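Local coordinates for protein putative solute-binding component of ABC transporter (Clostridium phytofermentans, PDB 4YS6) that probably binds sugars as the solute-binding component of an ABC transporter, and holds beta-D-glucopyranose in its pocket, at residues G40-T45 against Q79-Q84; Q61-D64 against E68-L71; T108-A113 against I118-Y123; V211-A214 against T220-N223; A298-K303 against Y332-V337. One frame throughout, in Å; residues are numbered along the deposited sequence.

Contact 1: G40-T45 against Q79-Q84; sequences GVAMPT and QTQVSQ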
loop_
_atom_site.group_PDB
_atom_site.type_symbol
_atom_site.label_atom_id
_atom_site.label_comp_id
_atom_site.label_asym_id
_atom_site.label_seq_id
_atom_site.Cartn_x
_atom_site.Cartn_y
_atom_site.Cartn_z
ATOM N N GLY A 40 -5.625 19.808 8.343
ATOM C CA GLY A 40 -5.908 18.569 9.028
ATOM C C GLY A 40 -5.286 17.419 8.262
ATOM O O GLY A 40 -5.328 17.386 7.029
ATOM N N VAL A 41 -4.711 16.475 8.994
ATOM C CA VAL A 41 -4.082 15.318 8.386
ATOM C C VAL A 41 -4.596 14.086 9.084
ATOM O O VAL A 41 -4.369 13.913 10.291
ATOM C CB VAL A 41 -2.537 15.370 8.486
ATOM C CG1 VAL A 41 -1.906 14.169 7.762
ATOM C CG2 VAL A 41 -1.996 16.693 7.912
ATOM N N ALA A 42 -5.329 13.262 8.336
ATOM C CA ALA A 42 -5.979 12.094 8.896
ATOM C C ALA A 42 -5.318 10.818 8.374
ATOM O O ALA A 42 -5.373 10.532 7.176
ATOM C CB ALA A 42 -7.462 12.094 8.557
HETATM N N MSE A 43 -4.715 10.052 9.277
HETATM C CA MSE A 43 -4.011 8.815 8.915
HETATM C C MSE A 43 -4.783 7.602 9.449
HETATM O O MSE A 43 -5.518 7.725 10.432
HETATM C CB MSE A 43 -2.577 8.825 9.479
HETATM C CG MSE A 43 -1.685 9.940 8.936
HETATM SE SE MSE A 43 -1.129 9.456 7.145
HETATM C CE MSE A 43 -1.575 11.096 6.210
ATOM N N PRO A 44 -4.649 6.442 8.794
ATOM C CA PRO A 44 -5.529 5.320 9.165
ATOM C C PRO A 44 -5.193 4.625 10.473
ATOM O O PRO A 44 -6.107 4.364 11.253
ATOM C CB PRO A 44 -5.370 4.334 7.995
ATOM C CG PRO A 44 -4.062 4.697 7.355
ATOM C CD PRO A 44 -3.919 6.176 7.547
ATOM N N THR A 45 -3.919 4.358 10.718
ATOM C CA THR A 45 -3.513 3.615 11.890
ATOM C C THR A 45 -2.018 3.723 12.060
ATOM O O THR A 45 -1.315 3.953 11.091
ATOM C CB THR A 45 -3.907 2.146 11.774
ATOM O OG1 THR A 45 -3.507 1.452 12.947
ATOM C CG2 THR A 45 -3.231 1.503 10.561
ATOM N N GLN A 79 -15.311 4.667 12.007
ATOM C CA GLN A 79 -16.100 5.701 12.670
ATOM C C GLN A 79 -15.193 6.680 13.417
ATOM O O GLN A 79 -15.518 7.871 13.552
ATOM C CB GLN A 79 -17.129 5.079 13.615
ATOM C CG GLN A 79 -18.015 6.099 14.279
ATOM C CD GLN A 79 -18.718 6.982 13.272
ATOM O OE1 GLN A 79 -18.729 8.209 13.401
ATOM N NE2 GLN A 79 -19.296 6.362 12.253
ATOM N N THR A 80 -14.042 6.197 13.873
ATOM C CA THR A 80 -13.085 7.075 14.532
ATOM C C THR A 80 -12.534 8.064 13.520
ATOM O O THR A 80 -12.397 9.247 13.823
ATOM C CB THR A 80 -11.942 6.285 15.197
ATOM O OG1 THR A 80 -12.487 5.570 16.315
ATOM C CG2 THR A 80 -10.836 7.238 15.691
ATOM N N GLN A 81 -12.215 7.591 12.321
ATOM C CA GLN A 81 -11.691 8.494 11.316
ATOM C C GLN A 81 -12.734 9.526 10.916
ATOM O O GLN A 81 -12.411 10.703 10.747
ATOM C CB GLN A 81 -11.202 7.726 10.098
ATOM C CG GLN A 81 -10.625 8.666 9.055
ATOM C CD GLN A 81 -9.804 7.915 8.036
ATOM O OE1 GLN A 81 -10.331 7.125 7.252
ATOM N NE2 GLN A 81 -8.508 8.137 8.066
ATOM N N VAL A 82 -13.989 9.105 10.777
ATOM C CA VAL A 82 -15.057 10.046 10.497
ATOM C C VAL A 82 -15.168 11.126 11.587
ATOM O O VAL A 82 -15.259 12.324 11.284
ATOM C CB VAL A 82 -16.413 9.320 10.345
ATOM C CG1 VAL A 82 -17.551 10.327 10.277
ATOM C CG2 VAL A 82 -16.387 8.435 9.104
ATOM N N SER A 83 -15.152 10.713 12.852
ATOM C CA SER A 83 -15.242 11.667 13.948
ATOM C C SER A 83 -14.025 12.586 13.995
ATOM O O SER A 83 -14.157 13.773 14.307
ATOM C CB SER A 83 -15.405 10.929 15.267
ATOM O OG SER A 83 -16.634 10.244 15.256
ATOM N N GLN A 84 -12.849 12.060 13.669
ATOM C CA GLN A 84 -11.649 12.889 13.656
ATOM C C GLN A 84 -11.740 13.967 12.595
ATOM O O GLN A 84 -11.408 15.113 12.858
ATOM C CB GLN A 84 -10.402 12.041 13.453
ATOM C CG GLN A 84 -10.103 11.202 14.675
ATOM C CD GLN A 84 -8.938 10.263 14.490
ATOM O OE1 GLN A 84 -8.594 9.877 13.367
ATOM N NE2 GLN A 84 -8.334 9.860 15.611
HETATM O O HOH W 1 -7.698 9.583 10.757
#

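Contact 2: Q61-D64 against E68-L71; sequences QLKD and EVDL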
loop_
_atom_site.group_PDB
_atom_site.type_symbol
_atom_site.label_atom_id
_atom_site.label_comp_id
_atom_site.label_asym_id
_atom_site.label_seq_id
_atom_site.Cartn_x
_atom_site.Cartn_y
_atom_site.Cartn_z
ATOM N N GLN A 61 6.805 18.709 7.260
ATOM C CA GLN A 61 6.922 19.501 6.047
ATOM C C GLN A 61 5.857 20.589 6.001
ATOM O O GLN A 61 6.135 21.677 5.532
ATOM C CB GLN A 61 6.860 18.596 4.823
ATOM C CG GLN A 61 8.056 17.658 4.773
ATOM C CD GLN A 61 8.137 16.884 3.489
ATOM O OE1 GLN A 61 7.897 17.427 2.411
ATOM N NE2 GLN A 61 8.517 15.615 3.588
ATOM N N LEU A 62 4.658 20.315 6.513
ATOM C CA LEU A 62 3.660 21.392 6.631
ATOM C C LEU A 62 4.123 22.503 7.568
ATOM O O LEU A 62 3.965 23.688 7.268
ATOM C CB LEU A 62 2.329 20.842 7.123
ATOM C CG LEU A 62 1.546 20.084 6.060
ATOM C CD1 LEU A 62 0.398 19.359 6.702
ATOM C CD2 LEU A 62 1.026 21.023 4.949
ATOM N N LYS A 63 4.691 22.136 8.715
ATOM C CA LYS A 63 5.148 23.161 9.652
ATOM C C LYS A 63 6.289 23.972 9.060
ATOM O O LYS A 63 6.338 25.205 9.222
ATOM C CB LYS A 63 5.547 22.529 10.979
ATOM C CG LYS A 63 4.353 21.976 11.718
ATOM C CD LYS A 63 4.718 21.425 13.083
ATOM C CE LYS A 63 3.471 20.982 13.824
ATOM N NZ LYS A 63 3.785 20.305 15.111
ATOM N N ASP A 64 7.177 23.312 8.330
ATOM C CA ASP A 64 8.262 24.009 7.639
ATOM C C ASP A 64 7.739 24.999 6.606
ATOM O O ASP A 64 8.371 26.026 6.349
ATOM C CB ASP A 64 9.194 23.014 6.940
ATOM C CG ASP A 64 10.314 22.515 7.841
ATOM O OD1 ASP A 64 10.859 23.318 8.634
ATOM O OD2 ASP A 64 10.659 21.318 7.740
ATOM N N GLU A 68 -0.104 25.317 10.422
ATOM C CA GLU A 68 -0.409 24.628 11.666
ATOM C C GLU A 68 -1.042 23.300 11.270
ATOM O O GLU A 68 -1.656 23.189 10.195
ATOM C CB GLU A 68 -1.342 25.437 12.565
ATOM C CG GLU A 68 -0.756 26.742 13.086
ATOM C CD GLU A 68 0.316 26.530 14.147
ATOM O OE1 GLU A 68 0.637 25.358 14.455
ATOM O OE2 GLU A 68 0.836 27.539 14.679
ATOM N N VAL A 69 -0.854 22.287 12.103
ATOM C CA VAL A 69 -1.236 20.923 11.734
ATOM C C VAL A 69 -2.046 20.226 12.807
ATOM O O VAL A 69 -1.688 20.253 13.975
ATOM C CB VAL A 69 0.001 20.061 11.446
ATOM C CG1 VAL A 69 -0.403 18.662 11.044
ATOM C CG2 VAL A 69 0.833 20.689 10.349
ATOM N N ASP A 70 -3.133 19.587 12.386
ATOM C CA ASP A 70 -3.931 18.719 13.249
ATOM C C ASP A 70 -3.821 17.304 12.698
ATOM O O ASP A 70 -4.543 16.936 11.766
ATOM C CB ASP A 70 -5.379 19.187 13.288
ATOM C CG ASP A 70 -6.254 18.351 14.230
ATOM O OD1 ASP A 70 -5.738 17.448 14.920
ATOM O OD2 ASP A 70 -7.468 18.623 14.289
ATOM N N LEU A 71 -2.872 16.548 13.245
ATOM C CA LEU A 71 -2.593 15.176 12.805
ATOM C C LEU A 71 -3.259 14.159 13.725
ATOM O O LEU A 71 -3.052 14.184 14.937
ATOM C CB LEU A 71 -1.090 14.937 12.767
ATOM C CG LEU A 71 -0.617 13.504 12.556
ATOM C CD1 LEU A 71 -1.011 13.020 11.166
ATOM C CD2 LEU A 71 0.880 13.410 12.754
#

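Contact 3: T108-A113 against I118-Y123; sequences TVLAQA and ISVIAY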
loop_
_atom_site.group_PDB
_atom_site.type_symbol
_atom_site.label_atom_id
_atom_site.label_comp_id
_atom_site.label_asym_id
_atom_site.label_seq_id
_atom_site.Cartn_x
_atom_site.Cartn_y
_atom_site.Cartn_z
ATOM N N THR A 108 -20.367 11.410 3.764
ATOM C CA THR A 108 -21.122 12.380 4.525
ATOM C C THR A 108 -20.233 13.498 5.048
ATOM O O THR A 108 -20.556 14.668 4.899
ATOM C CB THR A 108 -21.848 11.706 5.704
ATOM O OG1 THR A 108 -22.746 10.719 5.190
ATOM C CG2 THR A 108 -22.635 12.719 6.497
ATOM N N VAL A 109 -19.106 13.145 5.654
ATOM C CA VAL A 109 -18.281 14.167 6.265
ATOM C C VAL A 109 -17.572 14.987 5.210
ATOM O O VAL A 109 -17.317 16.176 5.396
ATOM C CB VAL A 109 -17.261 13.554 7.266
ATOM C CG1 VAL A 109 -16.242 12.690 6.567
ATOM C CG2 VAL A 109 -16.595 14.653 8.071
ATOM N N LEU A 110 -17.237 14.377 4.080
ATOM C CA LEU A 110 -16.617 15.183 3.026
ATOM C C LEU A 110 -17.597 16.163 2.352
ATOM O O LEU A 110 -17.169 17.231 1.869
ATOM C CB LEU A 110 -15.967 14.280 2.000
ATOM C CG LEU A 110 -14.732 13.544 2.563
ATOM C CD1 LEU A 110 -13.963 12.925 1.446
ATOM C CD2 LEU A 110 -13.807 14.444 3.413
ATOM N N ALA A 111 -18.893 15.837 2.328
ATOM C CA ALA A 111 -19.901 16.775 1.866
ATOM C C ALA A 111 -19.882 18.028 2.750
ATOM O O ALA A 111 -20.032 19.136 2.260
ATOM C CB ALA A 111 -21.308 16.131 1.868
ATOM N N GLN A 112 -19.705 17.834 4.053
ATOM C CA GLN A 112 -19.600 18.945 5.009
ATOM C C GLN A 112 -18.397 19.840 4.674
ATOM O O GLN A 112 -18.472 21.070 4.684
ATOM C CB GLN A 112 -19.486 18.387 6.435
ATOM C CG GLN A 112 -19.392 19.431 7.508
ATOM C CD GLN A 112 -19.257 18.819 8.887
ATOM O OE1 GLN A 112 -19.442 17.609 9.071
ATOM N NE2 GLN A 112 -18.929 19.653 9.867
ATOM N N ALA A 113 -17.282 19.219 4.338
ATOM C CA ALA A 113 -16.081 19.973 3.987
ATOM C C ALA A 113 -16.310 20.761 2.711
ATOM O O ALA A 113 -15.984 21.941 2.637
ATOM C CB ALA A 113 -14.910 19.046 3.830
ATOM N N ILE A 118 -13.774 23.693 1.943
ATOM C CA ILE A 118 -12.538 23.056 2.382
ATOM C C ILE A 118 -12.075 22.050 1.340
ATOM O O ILE A 118 -12.776 21.072 1.065
ATOM C CB ILE A 118 -12.744 22.347 3.734
ATOM C CG1 ILE A 118 -13.085 23.360 4.821
ATOM C CG2 ILE A 118 -11.490 21.574 4.147
ATOM C CD1 ILE A 118 -13.611 22.720 6.074
ATOM N N SER A 119 -10.901 22.277 0.753
ATOM C CA SER A 119 -10.344 21.329 -0.215
ATOM C C SER A 119 -9.911 20.032 0.436
ATOM O O SER A 119 -9.490 20.028 1.590
ATOM C CB SER A 119 -9.164 21.954 -0.942
ATOM O OG SER A 119 -9.617 23.054 -1.712
ATOM N N VAL A 120 -10.016 18.938 -0.323
ATOM C CA VAL A 120 -9.667 17.603 0.147
ATOM C C VAL A 120 -8.638 16.961 -0.759
ATOM O O VAL A 120 -8.854 16.800 -1.965
ATOM C CB VAL A 120 -10.916 16.694 0.219
ATOM C CG1 VAL A 120 -10.532 15.263 0.532
ATOM C CG2 VAL A 120 -11.889 17.246 1.256
ATOM N N ILE A 121 -7.521 16.576 -0.164
ATOM C CA ILE A 121 -6.501 15.823 -0.885
ATOM C C ILE A 121 -6.568 14.392 -0.381
ATOM O O ILE A 121 -6.444 14.134 0.817
ATOM C CB ILE A 121 -5.081 16.424 -0.678
ATOM C CG1 ILE A 121 -5.019 17.858 -1.212
ATOM C CG2 ILE A 121 -4.045 15.581 -1.369
ATOM C CD1 ILE A 121 -3.746 18.580 -0.885
ATOM N N ALA A 122 -6.802 13.464 -1.297
ATOM C CA ALA A 122 -6.724 12.031 -0.982
ATOM C C ALA A 122 -5.261 11.657 -0.945
ATOM O O ALA A 122 -4.545 11.844 -1.933
ATOM C CB ALA A 122 -7.433 11.215 -2.003
ATOM N N TYR A 123 -4.821 11.135 0.195
ATOM C CA TYR A 123 -3.438 10.793 0.438
ATOM C C TYR A 123 -3.256 9.290 0.300
ATOM O O TYR A 123 -3.808 8.534 1.095
ATOM C CB TYR A 123 -3.009 11.230 1.855
ATOM C CG TYR A 123 -1.538 11.042 2.132
ATOM C CD1 TYR A 123 -1.029 9.810 2.506
ATOM C CD2 TYR A 123 -0.665 12.105 2.017
ATOM C CE1 TYR A 123 0.334 9.638 2.734
ATOM C CE2 TYR A 123 0.681 11.958 2.238
ATOM C CZ TYR A 123 1.182 10.738 2.596
ATOM O OH TYR A 123 2.531 10.618 2.822
#

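Contact 4: V211-A214 against T220-N223; sequences VATA and TAQN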
loop_
_atom_site.group_PDB
_atom_site.type_symbol
_atom_site.label_atom_id
_atom_site.label_comp_id
_atom_site.label_asym_id
_atom_site.label_seq_id
_atom_site.Cartn_x
_atom_site.Cartn_y
_atom_site.Cartn_z
ATOM N N VAL A 211 -8.687 -13.529 -2.138
ATOM C CA VAL A 211 -7.300 -13.360 -1.694
ATOM C C VAL A 211 -7.047 -12.081 -0.904
ATOM O O VAL A 211 -5.930 -11.859 -0.406
ATOM C CB VAL A 211 -6.334 -13.401 -2.893
ATOM C CG1 VAL A 211 -6.449 -14.749 -3.574
ATOM C CG2 VAL A 211 -6.617 -12.294 -3.890
ATOM N N ALA A 212 -8.079 -11.245 -0.786
ATOM C CA ALA A 212 -7.987 -9.997 -0.047
ATOM C C ALA A 212 -7.792 -10.264 1.437
ATOM O O ALA A 212 -8.316 -11.222 1.967
ATOM C CB ALA A 212 -9.241 -9.162 -0.255
ATOM N N THR A 213 -7.016 -9.413 2.092
ATOM C CA THR A 213 -6.703 -9.586 3.512
ATOM C C THR A 213 -7.303 -8.423 4.285
ATOM O O THR A 213 -6.847 -7.291 4.176
ATOM C CB THR A 213 -5.172 -9.644 3.776
ATOM O OG1 THR A 213 -4.548 -10.619 2.925
ATOM C CG2 THR A 213 -4.877 -10.019 5.258
ATOM N N ALA A 214 -8.315 -8.713 5.094
ATOM C CA ALA A 214 -8.967 -7.678 5.890
ATOM C C ALA A 214 -7.998 -6.834 6.732
ATOM O O ALA A 214 -7.140 -7.365 7.453
ATOM C CB ALA A 214 -10.009 -8.328 6.793
ATOM N N THR A 220 -4.094 -11.807 10.216
ATOM C CA THR A 220 -5.053 -12.446 9.332
ATOM C C THR A 220 -4.349 -13.201 8.195
ATOM O O THR A 220 -4.712 -14.353 7.864
ATOM C CB THR A 220 -6.040 -11.395 8.763
ATOM O OG1 THR A 220 -6.780 -10.825 9.853
ATOM C CG2 THR A 220 -7.023 -12.028 7.783
ATOM N N ALA A 221 -3.315 -12.586 7.626
ATOM C CA ALA A 221 -2.521 -13.247 6.596
ATOM C C ALA A 221 -1.846 -14.497 7.144
ATOM O O ALA A 221 -1.848 -15.542 6.497
ATOM C CB ALA A 221 -1.482 -12.331 6.047
ATOM N N GLN A 222 -1.271 -14.383 8.332
ATOM C CA GLN A 222 -0.598 -15.522 8.946
ATOM C C GLN A 222 -1.565 -16.692 9.161
ATOM O O GLN A 222 -1.236 -17.841 8.879
ATOM C CB GLN A 222 0.043 -15.089 10.258
ATOM C CG GLN A 222 0.852 -16.166 10.905
ATOM C CD GLN A 222 1.622 -15.655 12.091
ATOM O OE1 GLN A 222 1.760 -14.445 12.276
ATOM N NE2 GLN A 222 2.147 -16.568 12.890
ATOM N N ASN A 223 -2.760 -16.405 9.665
ATOM C CA ASN A 223 -3.746 -17.435 9.949
ATOM C C ASN A 223 -4.198 -18.130 8.655
ATOM O O ASN A 223 -4.352 -19.358 8.613
ATOM C CB ASN A 223 -4.933 -16.831 10.700
ATOM C CG ASN A 223 -4.621 -16.562 12.163
ATOM O OD1 ASN A 223 -3.711 -17.159 12.734
ATOM N ND2 ASN A 223 -5.384 -15.661 12.776
HETATM O O HOH W 2 -8.181 -8.263 9.851
#

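Contact 5: A298-K303 against Y332-V337; sequences ASQVVK and YLCEPV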
loop_
_atom_site.group_PDB
_atom_site.type_symbol
_atom_site.label_atom_id
_atom_site.label_comp_id
_atom_site.label_asym_id
_atom_site.label_seq_id
_atom_site.Cartn_x
_atom_site.Cartn_y
_atom_site.Cartn_z
ATOM N N ALA A 298 4.990 13.111 0.784
ATOM C CA ALA A 298 4.628 14.238 1.636
ATOM C C ALA A 298 5.036 15.555 0.991
ATOM O O ALA A 298 4.270 16.520 1.023
ATOM C CB ALA A 298 5.238 14.111 3.009
ATOM N N SER A 299 6.215 15.594 0.378
ATOM C CA SER A 299 6.680 16.802 -0.290
ATOM C C SER A 299 5.732 17.223 -1.409
ATOM O O SER A 299 5.424 18.409 -1.567
ATOM C CB SER A 299 8.095 16.587 -0.849
ATOM O OG SER A 299 8.510 17.765 -1.524
ATOM N N GLN A 300 5.245 16.252 -2.168
ATOM C CA GLN A 300 4.356 16.538 -3.281
ATOM C C GLN A 300 3.022 17.046 -2.748
ATOM O O GLN A 300 2.436 17.986 -3.302
ATOM C CB GLN A 300 4.153 15.307 -4.153
ATOM C CG GLN A 300 5.368 14.949 -4.959
ATOM C CD GLN A 300 5.845 16.110 -5.816
ATOM O OE1 GLN A 300 6.936 16.639 -5.616
ATOM N NE2 GLN A 300 5.016 16.529 -6.750
ATOM N N VAL A 301 2.554 16.451 -1.655
ATOM C CA VAL A 301 1.299 16.912 -1.065
ATOM C C VAL A 301 1.419 18.347 -0.543
ATOM O O VAL A 301 0.508 19.178 -0.754
ATOM C CB VAL A 301 0.845 15.964 0.034
ATOM C CG1 VAL A 301 -0.319 16.567 0.843
ATOM C CG2 VAL A 301 0.436 14.667 -0.603
ATOM N N VAL A 302 2.540 18.690 0.096
ATOM C CA VAL A 302 2.704 20.054 0.583
ATOM C C VAL A 302 2.758 21.034 -0.588
ATOM O O VAL A 302 2.253 22.140 -0.458
ATOM C CB VAL A 302 3.944 20.185 1.486
ATOM C CG1 VAL A 302 4.207 21.639 1.867
ATOM C CG2 VAL A 302 3.736 19.335 2.749
ATOM N N LYS A 303 3.326 20.635 -1.727
ATOM C CA LYS A 303 3.254 21.488 -2.927
ATOM C C LYS A 303 1.800 21.746 -3.351
ATOM O O LYS A 303 1.448 22.863 -3.796
ATOM C CB LYS A 303 4.018 20.866 -4.097
ATOM C CG LYS A 303 5.513 20.861 -3.888
ATOM C CD LYS A 303 6.179 20.191 -5.059
ATOM C CE LYS A 303 7.643 19.922 -4.789
ATOM N NZ LYS A 303 8.222 19.161 -5.930
ATOM N N TYR A 332 -1.119 13.065 -8.735
ATOM C CA TYR A 332 0.332 13.014 -8.881
ATOM C C TYR A 332 0.778 11.642 -8.448
ATOM O O TYR A 332 0.530 11.247 -7.311
ATOM C CB TYR A 332 1.054 14.081 -8.074
ATOM C CG TYR A 332 2.490 14.183 -8.489
ATOM C CD1 TYR A 332 3.436 13.296 -8.005
ATOM C CD2 TYR A 332 2.885 15.119 -9.416
ATOM C CE1 TYR A 332 4.763 13.362 -8.422
ATOM C CE2 TYR A 332 4.209 15.193 -9.842
ATOM C CZ TYR A 332 5.131 14.307 -9.334
ATOM O OH TYR A 332 6.439 14.383 -9.751
ATOM N N LEU A 333 1.419 10.934 -9.371
ATOM C CA LEU A 333 1.929 9.586 -9.130
ATOM C C LEU A 333 3.450 9.616 -8.998
ATOM O O LEU A 333 4.150 9.949 -9.964
ATOM C CB LEU A 333 1.543 8.660 -10.272
ATOM C CG LEU A 333 0.154 8.017 -10.287
ATOM C CD1 LEU A 333 -0.951 8.979 -9.965
ATOM C CD2 LEU A 333 -0.105 7.327 -11.633
ATOM N N CYS A 334 3.940 9.317 -7.800
ATOM C CA CYS A 334 5.375 9.177 -7.569
ATOM C C CYS A 334 5.852 7.785 -8.005
ATOM O O CYS A 334 5.081 6.824 -8.067
ATOM C CB CYS A 334 5.722 9.398 -6.103
ATOM S SG CYS A 334 5.175 10.983 -5.338
ATOM N N GLU A 335 7.152 7.662 -8.254
ATOM C CA GLU A 335 7.714 6.415 -8.770
ATOM C C GLU A 335 8.144 5.445 -7.655
ATOM O O GLU A 335 8.893 5.821 -6.747
ATOM C CB GLU A 335 8.920 6.723 -9.666
ATOM C CG GLU A 335 9.381 5.531 -10.490
ATOM C CD GLU A 335 10.517 5.872 -11.434
ATOM O OE1 GLU A 335 11.544 6.406 -10.962
ATOM O OE2 GLU A 335 10.381 5.614 -12.649
ATOM N N PRO A 336 7.624 4.209 -7.688
ATOM C CA PRO A 336 8.050 3.193 -6.716
ATOM C C PRO A 336 9.335 2.550 -7.206
ATOM O O PRO A 336 9.580 2.539 -8.423
ATOM C CB PRO A 336 6.871 2.220 -6.696
ATOM C CG PRO A 336 6.339 2.275 -8.084
ATOM C CD PRO A 336 6.568 3.688 -8.572
ATOM N N VAL A 337 10.160 2.050 -6.286
ATOM C CA VAL A 337 11.490 1.560 -6.645
ATOM C C VAL A 337 11.673 0.139 -6.160
ATOM O O VAL A 337 11.406 -0.170 -5.001
ATOM C CB VAL A 337 12.603 2.462 -6.035
ATOM C CG1 VAL A 337 13.983 1.936 -6.377
ATOM C CG2 VAL A 337 12.447 3.891 -6.545
#

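Contact 1: G40-T45 against Q79-Q84
Met43 and Gln81 share a water, which carries the polar link of this contact. It lies 2.9 Å from Met43 O and 2.8 Å from Gln84 OE1, and it accepts from Gln81 NE2 at 3.2 Å, so one molecule bridges the strand end and two glutamines a helical turn apart. Both amides have further partners: Gln81 takes Ile101 N on OE1 and gives NE2 to Ala99 O, which fixes the flip of its amide, while Gln84 NE2 bonds Tyr73 O. This is the sheet-helix interface of a Rossmann-like lobe, with helix 78-90 lying over strand 38-43 where the chain leaves toward the sugar; the Pro44 side chain is about 6 Å from the bound glucose. Direct contact is sparse. Gln81 NE2 comes within 3.8 Å of Met43 O, which is not a bond, and the small methyl of Ala42 leaves room for the glutamine, its CB 4.1 Å from Gln81 NE2. With CG anti to the backbone N (chi1 -179°) and the chain extended, Gln81 reaches the strand end.

Contact 2: Q61-D64 against E68-L71
This is a small apolar contact between the end of helix 50-64 and the start of strand 68-73, in which Val69 packs against Leu62 and Lys63. It closes a beta-alpha-beta unit, since strand 38-43, helix 50-64 and strand 68-73 follow one another in the chain and the two strands lie parallel side by side. One methyl does the touching. Val69 CG2 sits 3.6 Å from Leu62 CB and 3.9 Å from Leu62 CD1, so it rests on the root of the leucine as well as on one branch. The same methyl meets the aliphatic part of the lysine, with Lys63 CG 4.0 Å away. The valine crosses each of these two side chains at about a right angle. Its CG1 lies anti to the backbone N (chi1 -179°), which leaves CG2 beside that nitrogen and facing the helix. A beta-branched residue suits a strand, and lysine suits the exposed border, where its methylenes shield the valine while the extended chain carries the ammonium outward. Lys63 NZ remains 6.0 Å from Glu68 OE1, too far for a salt bridge; Glu59 is only a weak, long partner for it. Deeper in, Leu62 also packs on Val39 and Val41 of the adjacent strand 38-43 and on Val302 of helix 294-309, while the backbone of Glu68 and Asp70 bonds strand 38-43.

Contact 3: T108-A113 against I118-Y123
Ile118 N donates to Ala113 O at 2.9 Å, a fairly straight bond with 159° at the hydrogen. Joining residue i to i+5, it has the six-residue spacing found at Schellman-type helix ends, and it turns the chain from helix 107-115 back toward the sheet. Side chains close over the turn: Ala113 CB lies 3.9 Å from Ile118 CB, a closeness that the small alanine allows. The turn lies in the beta-alpha-beta unit of strand 95-98, helix 107-115 and strand 119-123 in the Rossmann-like lobe, joining its helix to its second strand. Farther along, Val120 presents its CG2 to the helix, 4.0 Å from Leu110 CD2 and 4.4 Å from Ala113 CB. Leucine and valine cross at about a right angle. Leu110 leaves the helix with CG anti to the carbonyl carbon (chi1 -69°), and its longer chain brings CD2 to the strand although its first bond is not aimed there. Large branched residues suit this buried layer, which Leu96 and Ile98 of the adjoining strand extend; Ile89 of helix 78-90 covers Ala113 as well.

Contact 4: V211-A214 against T220-N223
The turn that leads into helix 218-232 carries Trp216 of the glucose pocket, and across this turn Thr213 packs against Thr220 and Ala221. The apolar branch of Thr213 makes the contact. Its CG2 lies 3.9 Å from Thr220 CG2 and 3.8 Å from Ala221 N, with Ala221 CB a little farther at 4.2 Å. The two threonines slide past each other in opposite directions, methyl beside methyl. In Thr213 the methyl is anti to the backbone N and OG1 lies beside that nitrogen (chi1 -52°), a division that sends CG2 to the helix while OG1 bonds Thr171 O. Threonine suits the place because one short side chain serves both an apolar and a polar neighbour, and alanine at 221 lets the helix come close. On the more open side a water joins the segments, 2.8 Å from Ala214 O, to which it donates, and 2.9 Å from Thr220 OG1. At the start of the helix Ser217 OG bonds Thr220 N. Thr213 and Ala221 both also touch Phe170 of strand 165-170, an arrangement of helix and loop over a parallel sheet that belongs to the alpha/beta lobes of the periplasmic-binding-protein family.

Contact 5: A298-K303 against Y332-V337
Gln300 lays its amide nitrogen over the face of the Tyr332 ring. NE2 stands 3.3 Å above the ring plane, over its centre, and comes within 3.4 Å of Tyr332 CZ. Amide and ring planes are 37° apart, so the amide is tilted against the ring rather than stacked flat on it. The methylene part shares the contact, with Gln300 CG 3.9 Å from Tyr332 CE1 and 4.0 Å from SG of Cys334, two residues on along the strand. Placing CG anti to the carbonyl carbon (chi1 -71°) brings it to the strand, and a bend at chi2 (-55°) folds the amide over the ring. This is helix-on-sheet packing in the first lobe of the binding protein: helix 294-309 lies against strand 331-339, which runs parallel to strand 135-139 and antiparallel to strand 289-291. The amide oxygen is held within the helix, where Lys303 NZ, one turn on, donates to Gln300 OE1 at 2.8 Å. A positive charge there would tend to draw electron density toward OE1 and leave the NH2 end more positive over the electron-rich face. Farther out, Asn317 packs on the tyrosine and Pro315 on Lys303, beside the lysine that holds the amide.

Contacts 1, 2, 3 and 5 belong to one mixed sheet and its flanking helices, whereas contact 4 lies in the other lobe, 23 Å or more from each of them between centres. Helices 78-90 and 107-115 of contacts 1 and 3 cover one face of the sheet; helices 50-64 and 294-309 of contacts 2 and 5 cover the other, where Gln61 and Leu62 meet Val302. Contact 2 is nested within the loop closed by contact 1, and Val41 N probably bonds Asp70 O between their neighbouring strands. Buried contact 3 is mainly aliphatic; contact 1 works through glutamine amides and a water, contact 5 through an amide over a ring. Partly buried contact 2 uses methyls and lysine methylenes, contact 4 threonine methyls with a water at the rim.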